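Local structure of endoglucanase E (Clostridium thermocellum, 2WAO) at residues Leu12-Phe17 against Gly31-Leu36; Gly24-Trp29 against Glu101-Gly106; Lys143-Thr148 against Tyr305-His310. The protein probably removes acetyl groups from plant cell-wall polysaccharides through its family 2 carbohydrate esterase domain, whose active-site cleft also binds cello-oligosaccharides. All blocks are in the same frame, centred on the assembly; numbering follows the deposited sequence.

Contact 1 (Leu12-Phe17 against Gly31-Leu36); sequences LYNGRF and GSNVEL. With FMT (formic acid), chain L.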
loop_
_atom_site.group_PDB
_atom_site.type_symbol
_atom_site.label_atom_id
_atom_site.label_comp_id
_atom_site.label_asym_id
_atom_site.label_seq_id
_atom_site.Cartn_x
_atom_site.Cartn_y
_atom_site.Cartn_z
ATOM N N LEU A 12 4.219 4.458 -17.447
ATOM C CA LEU A 12 3.095 4.493 -16.518
ATOM C C LEU A 12 3.557 4.746 -15.103
ATOM O O LEU A 12 4.438 4.040 -14.589
ATOM C CB LEU A 12 2.332 3.178 -16.542
ATOM C CG LEU A 12 1.681 2.774 -17.849
ATOM C CD1 LEU A 12 0.861 1.524 -17.571
ATOM C CD2 LEU A 12 0.808 3.935 -18.430
ATOM N N TYR A 13 2.960 5.742 -14.473
ATOM C CA TYR A 13 3.353 6.103 -13.114
ATOM C C TYR A 13 2.169 5.631 -12.234
ATOM O O TYR A 13 1.147 6.309 -12.144
ATOM C CB TYR A 13 3.638 7.606 -13.024
ATOM C CG TYR A 13 4.937 7.997 -13.713
ATOM C CD1 TYR A 13 6.165 7.849 -13.065
ATOM C CD2 TYR A 13 4.942 8.499 -15.025
ATOM C CE1 TYR A 13 7.378 8.174 -13.703
ATOM C CE2 TYR A 13 6.160 8.847 -15.662
ATOM C CZ TYR A 13 7.360 8.679 -14.996
ATOM O OH TYR A 13 8.572 9.019 -15.615
ATOM N N ASN A 14 2.298 4.444 -11.632
ATOM C CA ASN A 14 1.225 3.799 -10.883
ATOM C C ASN A 14 1.265 4.160 -9.399
ATOM O O ASN A 14 2.029 3.585 -8.659
ATOM C CB ASN A 14 1.360 2.280 -10.989
ATOM C CG ASN A 14 1.140 1.781 -12.396
ATOM O OD1 ASN A 14 0.294 2.329 -13.117
ATOM N ND2 ASN A 14 1.901 0.756 -12.807
ATOM N N GLY A 15 0.452 5.119 -8.986
ATOM C CA GLY A 15 0.509 5.618 -7.638
ATOM C C GLY A 15 0.077 7.071 -7.623
ATOM O O GLY A 15 -0.409 7.634 -8.658
ATOM N N ARG A 16 0.238 7.670 -6.463
ATOM C CA ARG A 16 0.110 9.107 -6.297
ATOM C C ARG A 16 1.441 9.757 -6.602
ATOM O O ARG A 16 2.403 9.654 -5.820
ATOM C CB ARG A 16 -0.395 9.497 -4.885
ATOM C CG ARG A 16 -1.818 8.984 -4.597
ATOM C CD ARG A 16 -2.255 9.526 -3.261
ATOM N NE ARG A 16 -3.620 9.137 -2.898
ATOM C CZ ARG A 16 -4.197 9.596 -1.802
ATOM N NH1 ARG A 16 -3.515 10.441 -1.032
ATOM N NH2 ARG A 16 -5.442 9.226 -1.470
ATOM N N PHE A 17 1.528 10.379 -7.773
ATOM C CA PHE A 17 2.774 11.057 -8.160
ATOM C C PHE A 17 2.557 12.582 -8.230
ATOM O O PHE A 17 1.457 13.033 -8.573
ATOM C CB PHE A 17 3.319 10.515 -9.498
ATOM C CG PHE A 17 4.009 9.184 -9.399
ATOM C CD1 PHE A 17 5.408 9.085 -9.440
ATOM C CD2 PHE A 17 3.272 8.016 -9.333
ATOM C CE1 PHE A 17 6.056 7.827 -9.369
ATOM C CE2 PHE A 17 3.913 6.756 -9.232
ATOM C CZ PHE A 17 5.299 6.663 -9.288
ATOM N N GLY A 31 4.497 1.048 -2.391
ATOM C CA GLY A 31 3.957 0.378 -3.561
ATOM C C GLY A 31 3.839 1.293 -4.792
ATOM O O GLY A 31 3.398 0.827 -5.856
ATOM N N SER A 32 4.201 2.577 -4.653
ATOM C CA SER A 32 4.344 3.452 -5.856
ATOM C C SER A 32 5.213 2.696 -6.847
ATOM O O SER A 32 6.265 2.138 -6.448
ATOM C CB SER A 32 4.999 4.790 -5.534
ATOM O OG SER A 32 4.216 5.532 -4.610
ATOM N N ASN A 33 4.830 2.688 -8.128
ATOM C CA ASN A 33 5.637 1.958 -9.097
ATOM C C ASN A 33 5.575 2.556 -10.483
ATOM O O ASN A 33 4.605 3.247 -10.816
ATOM C CB ASN A 33 5.324 0.440 -9.124
ATOM C CG ASN A 33 3.932 0.142 -9.588
ATOM O OD1 ASN A 33 3.696 -0.099 -10.793
ATOM N ND2 ASN A 33 2.983 0.158 -8.645
ATOM N N VAL A 34 6.669 2.361 -11.217
ATOM C CA VAL A 34 6.832 2.906 -12.559
ATOM C C VAL A 34 6.816 1.681 -13.467
ATOM O O VAL A 34 7.472 0.666 -13.194
ATOM C CB VAL A 34 8.199 3.657 -12.688
ATOM C CG1 VAL A 34 8.359 4.205 -14.078
ATOM C CG2 VAL A 34 8.285 4.817 -11.642
ATOM N N GLU A 35 6.063 1.731 -14.552
ATOM C CA GLU A 35 5.966 0.564 -15.397
ATOM C C GLU A 35 6.163 0.970 -16.878
ATOM O O GLU A 35 5.635 1.982 -17.334
ATOM C CB GLU A 35 4.622 -0.111 -15.136
ATOM C CG GLU A 35 4.274 -1.212 -16.067
ATOM C CD GLU A 35 2.863 -1.763 -15.816
ATOM O OE1 GLU A 35 2.042 -1.068 -15.147
ATOM O OE2 GLU A 35 2.568 -2.868 -16.341
ATOM N N LEU A 36 6.967 0.201 -17.590
ATOM C CA LEU A 36 7.302 0.564 -18.982
ATOM C C LEU A 36 7.721 -0.665 -19.779
ATOM O O LEU A 36 8.047 -1.687 -19.204
ATOM C CB LEU A 36 8.399 1.651 -18.989
ATOM C CG LEU A 36 9.760 1.289 -18.337
ATOM C CD1 LEU A 36 10.581 0.357 -19.257
ATOM C CD2 LEU A 36 10.543 2.553 -18.041
HETATM C C FMT L . -2.340 4.210 -11.862
HETATM O O1 FMT L . -2.143 4.937 -10.875
HETATM O O2 FMT L . -2.295 2.965 -11.876
HETATM O O HOH W 1 1.435 6.030 -4.553
#
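Leu12, Tyr13 and Asn14 pair antiparallel with Glu35, Val34 and Asn33, so that the first strand of the chain forms an edge of the six-stranded antiparallel sheet in the N-terminal beta-sandwich domain. Leu12-Glu35 and Asn14-Asn33 are hydrogen-bonded pairs; Tyr13-Val34 between them is a non-hydrogen-bonded pair. The two faces differ sharply. On that of Leu12, Asn14, Asn33 and Glu35 a polar network forms around the amide of Asn14, whose ND2 reaches Asn33 OD1 at 2.8 Å and Glu35 OE1 at 3.0 Å. Both acceptors lie close to the plane of that amide, so both N-H groups are engaged and its rotation is fixed. Asn33 meets it with CG between backbone N and carbonyl carbon (chi1 65°), and its own ND2 bends back to Gly31 O at 2.9 Å, almost straight. Glu35 offers OE1 on its anti side, while OE2 bonds to His88; beside it Leu12 CD1 touches OE1. On the other face Tyr13 and Val34 lie side by side, Tyr13 CD1 being 4.0 Å from Val34 CG2, and Phe17 brings CZ toward the same methyl. Val34 and Phe17 also touch Phe104 of the facing sheet, which puts this side in the sandwich core. Past the strand, Gly15 has backbone angles suited to glycine, and its N binds a formic acid, probably from the crystallisation liquor. A water bridges the two segments beyond the strand pairs, accepting from Arg16 N and donating to Ser32 OG, each at 2.8 Å, while that hydroxyl is also hydrogen-bonded to Trp29 O.

Contact 2 (Gly24-Trp29 against Glu101-Gly106); sequences GPKCAW and EVQFLG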
loop_
_atom_site.group_PDB
_atom_site.type_symbol
_atom_site.label_atom_id
_atom_site.label_comp_id
_atom_site.label_asym_id
_atom_site.label_seq_id
_atom_site.Cartn_x
_atom_site.Cartn_y
_atom_site.Cartn_z
ATOM N N GLY A 24 11.751 15.364 -12.763
ATOM C CA GLY A 24 11.248 13.994 -12.597
ATOM C C GLY A 24 10.119 13.915 -11.586
ATOM O O GLY A 24 10.078 14.720 -10.642
ATOM N N PRO A 25 9.201 12.964 -11.792
ATOM C CA PRO A 25 8.044 12.727 -10.928
ATOM C C PRO A 25 8.502 12.284 -9.560
ATOM O O PRO A 25 9.554 11.634 -9.447
ATOM C CB PRO A 25 7.295 11.592 -11.617
ATOM C CG PRO A 25 7.800 11.571 -13.003
ATOM C CD PRO A 25 9.218 12.039 -12.937
ATOM N N LYS A 26 7.739 12.693 -8.545
ATOM C CA LYS A 26 8.018 12.406 -7.158
ATOM C C LYS A 26 6.884 11.597 -6.577
ATOM O O LYS A 26 5.729 11.769 -6.972
ATOM C CB LYS A 26 8.113 13.697 -6.360
ATOM C CG LYS A 26 9.284 14.599 -6.737
ATOM C CD LYS A 26 9.420 15.651 -5.663
ATOM C CE LYS A 26 9.651 16.962 -6.327
ATOM N NZ LYS A 26 9.885 18.047 -5.334
ATOM N N CYS A 27 7.226 10.696 -5.650
ATOM C CA CYS A 27 6.213 9.841 -5.007
ATOM C C CYS A 27 6.686 9.488 -3.596
ATOM O O CYS A 27 7.864 9.715 -3.246
ATOM C CB CYS A 27 5.922 8.576 -5.797
ATOM S SG CYS A 27 7.285 7.448 -5.741
ATOM N N ALA A 28 5.762 8.963 -2.788
ATOM C CA ALA A 28 6.065 8.681 -1.383
ATOM C C ALA A 28 5.440 7.367 -0.931
ATOM O O ALA A 28 6.081 6.554 -0.266
ATOM C CB ALA A 28 5.579 9.804 -0.505
ATOM N N TRP A 29 4.190 7.138 -1.304
ATOM C CA TRP A 29 3.465 6.009 -0.704
ATOM C C TRP A 29 4.026 4.641 -1.064
ATOM O O TRP A 29 4.507 4.414 -2.196
ATOM C CB TRP A 29 1.976 6.083 -1.004
ATOM C CG TRP A 29 1.324 7.336 -0.462
ATOM C CD1 TRP A 29 0.958 8.440 -1.191
ATOM C CD2 TRP A 29 0.985 7.627 0.905
ATOM N NE1 TRP A 29 0.382 9.392 -0.358
ATOM C CE2 TRP A 29 0.392 8.921 0.925
ATOM C CE3 TRP A 29 1.062 6.896 2.116
ATOM C CZ2 TRP A 29 -0.100 9.507 2.108
ATOM C CZ3 TRP A 29 0.579 7.476 3.281
ATOM C CH2 TRP A 29 0.013 8.779 3.279
ATOM N N GLU A 101 10.544 10.748 0.487
ATOM C CA GLU A 101 10.080 10.904 -0.901
ATOM C C GLU A 101 11.142 10.440 -1.858
ATOM O O GLU A 101 12.341 10.496 -1.555
ATOM C CB GLU A 101 9.749 12.378 -1.210
ATOM C CG GLU A 101 8.681 12.901 -0.283
ATOM C CD GLU A 101 8.575 14.424 -0.284
ATOM O OE1 GLU A 101 9.221 15.062 -1.169
ATOM O OE2 GLU A 101 7.861 14.967 0.610
ATOM N N VAL A 102 10.702 9.995 -3.024
ATOM C CA VAL A 102 11.596 9.479 -4.041
ATOM C C VAL A 102 11.267 10.220 -5.340
ATOM O O VAL A 102 10.089 10.423 -5.660
ATOM C CB VAL A 102 11.304 7.983 -4.220
ATOM C CG1 VAL A 102 11.886 7.384 -5.569
ATOM C CG2 VAL A 102 11.820 7.240 -2.989
ATOM N N GLN A 103 12.303 10.579 -6.071
ATOM C CA GLN A 103 12.122 11.245 -7.365
ATOM C C GLN A 103 12.806 10.377 -8.415
ATOM O O GLN A 103 13.957 9.933 -8.220
ATOM C CB GLN A 103 12.723 12.650 -7.289
ATOM C CG GLN A 103 12.541 13.483 -8.572
ATOM C CD GLN A 103 12.973 14.932 -8.423
ATOM O OE1 GLN A 103 13.906 15.253 -7.651
ATOM N NE2 GLN A 103 12.274 15.834 -9.134
ATOM N N PHE A 104 12.088 10.119 -9.512
ATOM C CA PHE A 104 12.626 9.362 -10.620
ATOM C C PHE A 104 13.179 10.355 -11.598
ATOM O O PHE A 104 12.451 11.224 -12.105
ATOM C CB PHE A 104 11.580 8.403 -11.244
ATOM C CG PHE A 104 11.139 7.358 -10.280
ATOM C CD1 PHE A 104 11.950 6.273 -10.009
ATOM C CD2 PHE A 104 9.955 7.519 -9.569
ATOM C CE1 PHE A 104 11.571 5.320 -9.060
ATOM C CE2 PHE A 104 9.557 6.583 -8.609
ATOM C CZ PHE A 104 10.371 5.475 -8.361
ATOM N N LEU A 105 14.486 10.266 -11.808
ATOM C CA LEU A 105 15.166 11.267 -12.612
ATOM C C LEU A 105 15.477 10.832 -14.039
ATOM O O LEU A 105 16.033 11.619 -14.793
ATOM C CB LEU A 105 16.415 11.771 -11.896
ATOM C CG LEU A 105 16.106 12.506 -10.602
ATOM C CD1 LEU A 105 17.417 12.563 -9.824
ATOM C CD2 LEU A 105 15.551 13.913 -10.863
ATOM N N GLY A 106 15.082 9.620 -14.428
ATOM C CA GLY A 106 15.253 9.212 -15.814
ATOM C C GLY A 106 15.746 7.806 -15.966
ATOM O O GLY A 106 16.445 7.290 -15.103
#
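Gln103 NE2 is gripped twice: it donates to Gly24 O at 2.9 Å, with an N-H...O angle of 170°, and bonds to Asp21 OD2 in the turn preceding Gly24. The Gly24 oxygen lies in the plane of the Gln103 amide, whereas the donor stands tilted from the carbonyl plane of Gly24. Gln103 gets there by an extended chain, CG anti to the backbone N (chi1 -177°), which runs past Lys26; the two side chains meet obliquely at their CG atoms, 3.9 Å apart. Lys26 and Gln103 form an antiparallel non-hydrogen-bonded pair, and the adjoining Cys27 and Val102 a hydrogen-bonded one, with N-to-O distances of 2.9 Å both from Cys27 N to Val102 O and from Val102 N to Cys27 O. A third backbone bond joins Phe104 N to Pro25 O at 3.0 Å. Just before strand 26-27 the chains stay close: Gly24 CA comes to 3.1 Å from Phe104 O, a CA-H...O contact whose closeness the absence of a CB on Gly24 permits. On the face opposite Lys26, Cys27 turns SG between its backbone N and carbonyl carbon (chi1 70°) and places it at the edge of the Phe104 ring, 3.8 Å from CE2, a sulfur-aromatic contact. Val102 CG1 lies over one face of the same ring, toward its rim. Glu101 OE2 is hydrogen-bonded to Ser203 OG. Strand 26-27 thus lies between strand 17-18, which pairs with it through Asp18, and strand 102-108, whose other edge is hydrogen-bonded to strand 43-49; within the beta sandwich Cys27 meets Phe17, and Phe104 packs on Ile47 of strand 43-49.

Contact 3 (Lys143-Thr148 against Tyr305-His310); sequences KEQSFT and YGEDWH. With BGC (beta-D-glucopyranose), chain B; BGC (beta-D-glucopyranose), chain C; BGC (beta-D-glucopyranose), chain D; BGC (beta-D-glucopyranose), chain E.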
loop_
_atom_site.group_PDB
_atom_site.type_symbol
_atom_site.label_atom_id
_atom_site.label_comp_id
_atom_site.label_asym_id
_atom_site.label_seq_id
_atom_site.Cartn_x
_atom_site.Cartn_y
_atom_site.Cartn_z
ATOM N N LYS A 143 9.937 -12.325 15.503
ATOM C CA LYS A 143 9.074 -11.306 16.132
ATOM C C LYS A 143 9.828 -10.395 17.121
ATOM O O LYS A 143 9.347 -9.318 17.471
ATOM C CB LYS A 143 7.878 -11.953 16.820
ATOM C CG LYS A 143 8.247 -12.824 18.021
ATOM C CD LYS A 143 7.099 -13.721 18.422
ATOM C CE LYS A 143 7.511 -14.490 19.695
ATOM N NZ LYS A 143 6.573 -15.615 19.886
ATOM N N GLU A 144 11.012 -10.829 17.529
ATOM C CA GLU A 144 11.851 -10.079 18.481
ATOM C C GLU A 144 12.594 -8.912 17.828
ATOM O O GLU A 144 13.054 -7.956 18.527
ATOM C CB GLU A 144 12.894 -11.016 19.106
ATOM C CG GLU A 144 12.441 -11.681 20.396
ATOM C CD GLU A 144 11.513 -12.861 20.169
ATOM O OE1 GLU A 144 11.669 -13.557 19.129
ATOM O OE2 GLU A 144 10.621 -13.086 21.037
ATOM N N GLN A 145 12.771 -9.013 16.513
ATOM C CA GLN A 145 13.550 -8.032 15.766
ATOM C C GLN A 145 12.715 -6.778 15.514
ATOM O O GLN A 145 11.514 -6.870 15.165
ATOM C CB GLN A 145 14.030 -8.647 14.453
ATOM C CG GLN A 145 14.950 -7.730 13.617
ATOM C CD GLN A 145 15.587 -8.452 12.437
ATOM O OE1 GLN A 145 15.234 -8.214 11.280
ATOM N NE2 GLN A 145 16.515 -9.346 12.731
ATOM N N SER A 146 13.330 -5.608 15.707
ATOM C CA SER A 146 12.625 -4.371 15.415
ATOM C C SER A 146 12.683 -3.997 13.917
ATOM O O SER A 146 13.354 -4.647 13.123
ATOM C CB SER A 146 13.147 -3.257 16.288
ATOM O OG SER A 146 14.523 -3.153 16.082
ATOM N N PHE A 147 11.949 -2.951 13.563
ATOM C CA PHE A 147 11.807 -2.535 12.186
ATOM C C PHE A 147 13.152 -2.286 11.506
ATOM O O PHE A 147 14.000 -1.541 12.035
ATOM C CB PHE A 147 10.991 -1.249 12.125
ATOM C CG PHE A 147 10.764 -0.751 10.724
ATOM C CD1 PHE A 147 9.782 -1.354 9.918
ATOM C CD2 PHE A 147 11.499 0.317 10.213
ATOM C CE1 PHE A 147 9.532 -0.875 8.595
ATOM C CE2 PHE A 147 11.267 0.813 8.885
ATOM C CZ PHE A 147 10.297 0.204 8.086
ATOM N N THR A 148 13.307 -2.875 10.325
ATOM C CA THR A 148 14.386 -2.481 9.395
ATOM C C THR A 148 13.793 -2.225 8.004
ATOM O O THR A 148 12.962 -2.998 7.513
ATOM C CB THR A 148 15.509 -3.529 9.329
ATOM O OG1 THR A 148 15.056 -4.704 8.681
ATOM C CG2 THR A 148 16.000 -3.938 10.760
ATOM N N TYR A 305 5.934 -15.168 12.015
ATOM C CA TYR A 305 5.788 -13.728 12.303
ATOM C C TYR A 305 6.945 -12.980 11.690
ATOM O O TYR A 305 8.049 -13.514 11.583
ATOM C CB TYR A 305 5.912 -13.428 13.802
ATOM C CG TYR A 305 4.840 -13.985 14.671
ATOM C CD1 TYR A 305 3.572 -13.389 14.724
ATOM C CD2 TYR A 305 5.107 -15.106 15.466
ATOM C CE1 TYR A 305 2.565 -13.935 15.600
ATOM C CE2 TYR A 305 4.149 -15.650 16.293
ATOM C CZ TYR A 305 2.893 -15.068 16.361
ATOM O OH TYR A 305 1.961 -15.648 17.202
ATOM N N GLY A 306 6.699 -11.714 11.352
ATOM C CA GLY A 306 7.777 -10.829 10.919
ATOM C C GLY A 306 8.200 -9.928 12.063
ATOM O O GLY A 306 7.847 -10.162 13.224
ATOM N N GLU A 307 8.892 -8.833 11.720
ATOM C CA GLU A 307 9.453 -7.939 12.720
ATOM C C GLU A 307 8.366 -7.391 13.601
ATOM O O GLU A 307 7.259 -7.114 13.111
ATOM C CB GLU A 307 10.227 -6.788 12.025
ATOM C CG GLU A 307 11.498 -7.294 11.330
ATOM C CD GLU A 307 12.227 -6.192 10.539
ATOM O OE1 GLU A 307 11.589 -5.157 10.259
ATOM O OE2 GLU A 307 13.439 -6.368 10.205
ATOM N N ASP A 308 8.647 -7.303 14.903
ATOM C CA ASP A 308 7.686 -6.750 15.855
ATOM C C ASP A 308 6.290 -7.409 15.814
ATOM O O ASP A 308 5.289 -6.733 16.056
ATOM C CB ASP A 308 7.590 -5.204 15.714
ATOM C CG ASP A 308 8.851 -4.504 16.229
ATOM O OD1 ASP A 308 9.435 -5.020 17.221
ATOM O OD2 ASP A 308 9.252 -3.469 15.635
ATOM N N TRP A 309 6.256 -8.731 15.546
ATOM C CA TRP A 309 4.994 -9.507 15.422
ATOM C C TRP A 309 4.120 -9.118 14.234
ATOM O O TRP A 309 2.944 -9.534 14.178
ATOM C CB TRP A 309 4.124 -9.339 16.673
ATOM C CG TRP A 309 4.756 -9.758 17.973
ATOM C CD1 TRP A 309 5.737 -9.115 18.655
ATOM C CD2 TRP A 309 4.399 -10.900 18.759
ATOM N NE1 TRP A 309 6.038 -9.799 19.812
ATOM C CE2 TRP A 309 5.224 -10.895 19.900
ATOM C CE3 TRP A 309 3.479 -11.945 18.588
ATOM C CZ2 TRP A 309 5.162 -11.886 20.872
ATOM C CZ3 TRP A 309 3.402 -12.936 19.571
ATOM C CH2 TRP A 309 4.237 -12.891 20.700
ATOM N N HIS A 310 4.630 -8.307 13.291
ATOM C CA HIS A 310 3.802 -8.002 12.122
ATOM C C HIS A 310 3.664 -9.240 11.212
ATOM O O HIS A 310 4.441 -10.247 11.359
ATOM C CB HIS A 310 4.363 -6.785 11.378
ATOM C CG HIS A 310 4.194 -5.514 12.156
ATOM N ND1 HIS A 310 4.917 -5.252 13.298
ATOM C CD2 HIS A 310 3.335 -4.476 12.012
ATOM C CE1 HIS A 310 4.550 -4.080 13.801
ATOM N NE2 HIS A 310 3.603 -3.580 13.030
HETATM C C2 BGC B . 6.620 -1.592 17.400
HETATM C C3 BGC B . 6.709 -0.093 17.156
HETATM C C4 BGC B . 5.911 0.275 15.900
HETATM C C5 BGC B . 4.464 -0.242 16.060
HETATM C C6 BGC B . 3.507 0.128 14.908
HETATM C C1 BGC B . 5.157 -2.022 17.451
HETATM O O2 BGC B . 7.334 -1.919 18.596
HETATM O O3 BGC B . 8.082 0.286 16.990
HETATM O O4 BGC B . 5.909 1.612 15.977
HETATM O O5 BGC B . 4.505 -1.655 16.250
HETATM O O6 BGC B . 4.009 -0.423 13.703
HETATM C C2 BGC C . 1.711 -4.922 18.328
HETATM C C3 BGC C . 2.756 -4.179 17.497
HETATM C C4 BGC C . 3.996 -3.887 18.325
HETATM C C5 BGC C . 4.529 -5.166 18.980
HETATM C C6 BGC C . 5.606 -4.755 19.988
HETATM C C1 BGC C . 2.344 -6.169 18.973
HETATM O O2 BGC C . 0.602 -5.306 17.520
HETATM O O3 BGC C . 2.197 -2.982 17.006
HETATM O O4 BGC C . 5.035 -3.428 17.620
HETATM O O5 BGC C . 3.521 -5.881 19.706
HETATM O O6 BGC C . 5.991 -5.959 20.560
HETATM C C2 BGC D . -1.737 -14.224 20.188
HETATM C C3 BGC D . -0.475 -13.372 20.114
HETATM C C4 BGC D . -0.436 -12.352 21.245
HETATM C C5 BGC D . -0.749 -13.010 22.585
HETATM C C6 BGC D . -0.791 -11.977 23.703
HETATM C C1 BGC D . -1.958 -14.749 21.602
HETATM O O1 BGC D . -3.182 -15.448 21.657
HETATM O O2 BGC D . -1.626 -15.309 19.295
HETATM O O3 BGC D . -0.434 -12.701 18.875
HETATM O O4 BGC D . 0.438 -11.875 21.325
HETATM O O5 BGC D . -1.994 -13.668 22.505
HETATM O O6 BGC D . -1.529 -12.490 24.790
HETATM C C2 BGC E . 5.887 3.789 14.908
HETATM C C3 BGC E . 6.381 4.531 13.661
HETATM C C4 BGC E . 7.811 4.120 13.302
HETATM C C5 BGC E . 7.843 2.616 13.114
HETATM C C6 BGC E . 9.212 2.112 12.623
HETATM C C1 BGC E . 6.175 2.298 14.758
HETATM O O2 BGC E . 4.502 4.013 15.138
HETATM O O3 BGC E . 6.228 5.927 13.817
HETATM O O4 BGC E . 8.179 4.713 12.074
HETATM O O5 BGC E . 7.526 2.096 14.394
HETATM O O6 BGC E . 10.099 1.975 13.701
HETATM O O HOH W 2 9.115 -7.203 19.012
HETATM O O HOH W 3 10.880 -0.872 15.591
HETATM O O HOH W 4 10.617 -4.003 7.939
#
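Glu307 sends its carboxylate across to Thr148, where both oxygens are engaged. OE1 accepts from Thr148 N at 2.9 Å, on its syn side but well out of the carboxylate plane, and also takes a water that donates in turn to Thr148 O. OE2 accepts from Thr148 OG1 at 2.8 Å through its syn lone pair, and it is bonded to Asn151 as well; Thr148 OG1 has a further partner in Lys150. The backbone joins in through Asp308 N, which donates to Gln145 O at 2.9 Å, though with a bent N-H...O angle of 135°. Two waters serve the Asp308 carboxylate: one donates to OD1 and to Lys143 O, while another accepts from Phe147 N and donates to OD2, which is also bonded to Tyr136. At the outer end Lys143, extended beyond CG, lies alongside Trp309 and holds CD over its six-membered ring, 3.6 Å from the centroid, a CH-pi contact; Tyr305 CD2 touches the same CD. The Glu307 carbonyl receives two donors, His310 N at 2.9 Å and His310 ND1 at 3.0 Å, so it orients the imidazole, whose NE2 meets O6 of the chain B glucose at 3.3 Å. Phe147, Asp308, Trp309 and His310 all line the glycan pocket observed here. The arrangement resembles the histidine-bearing loop of SGNH (GDSL-like) hydrolases: Glu307 occupies the place of the acid in their Asp-x-x-His motif, yet here its main-chain oxygen supports the histidine.

Overall arrangement
Contacts 1 and 2 are neighbours, their centres 9 Å apart, and they touch through Tyr13 on Pro25 and through Phe17 and Ser32 on Cys27. Their segments alternate along the chain (12-17, 24-29, 31-36, 101-106), which interlocks the two antiparallel sheets of the N-terminal domain: contact 1 belongs to the six-stranded sheet, contact 2 to the five-stranded one. Contact 3 comes later, joining two loops of the SGNH-hydrolase domain, which is built on a parallel sheet. Its centre is about 28 Å from each of the others, with nothing touching between. Contact 3 supplies four of the thirteen glycan-pocket residues; the other two each pair strands within one sheet of the beta sandwich, their side chains meeting between the sheets.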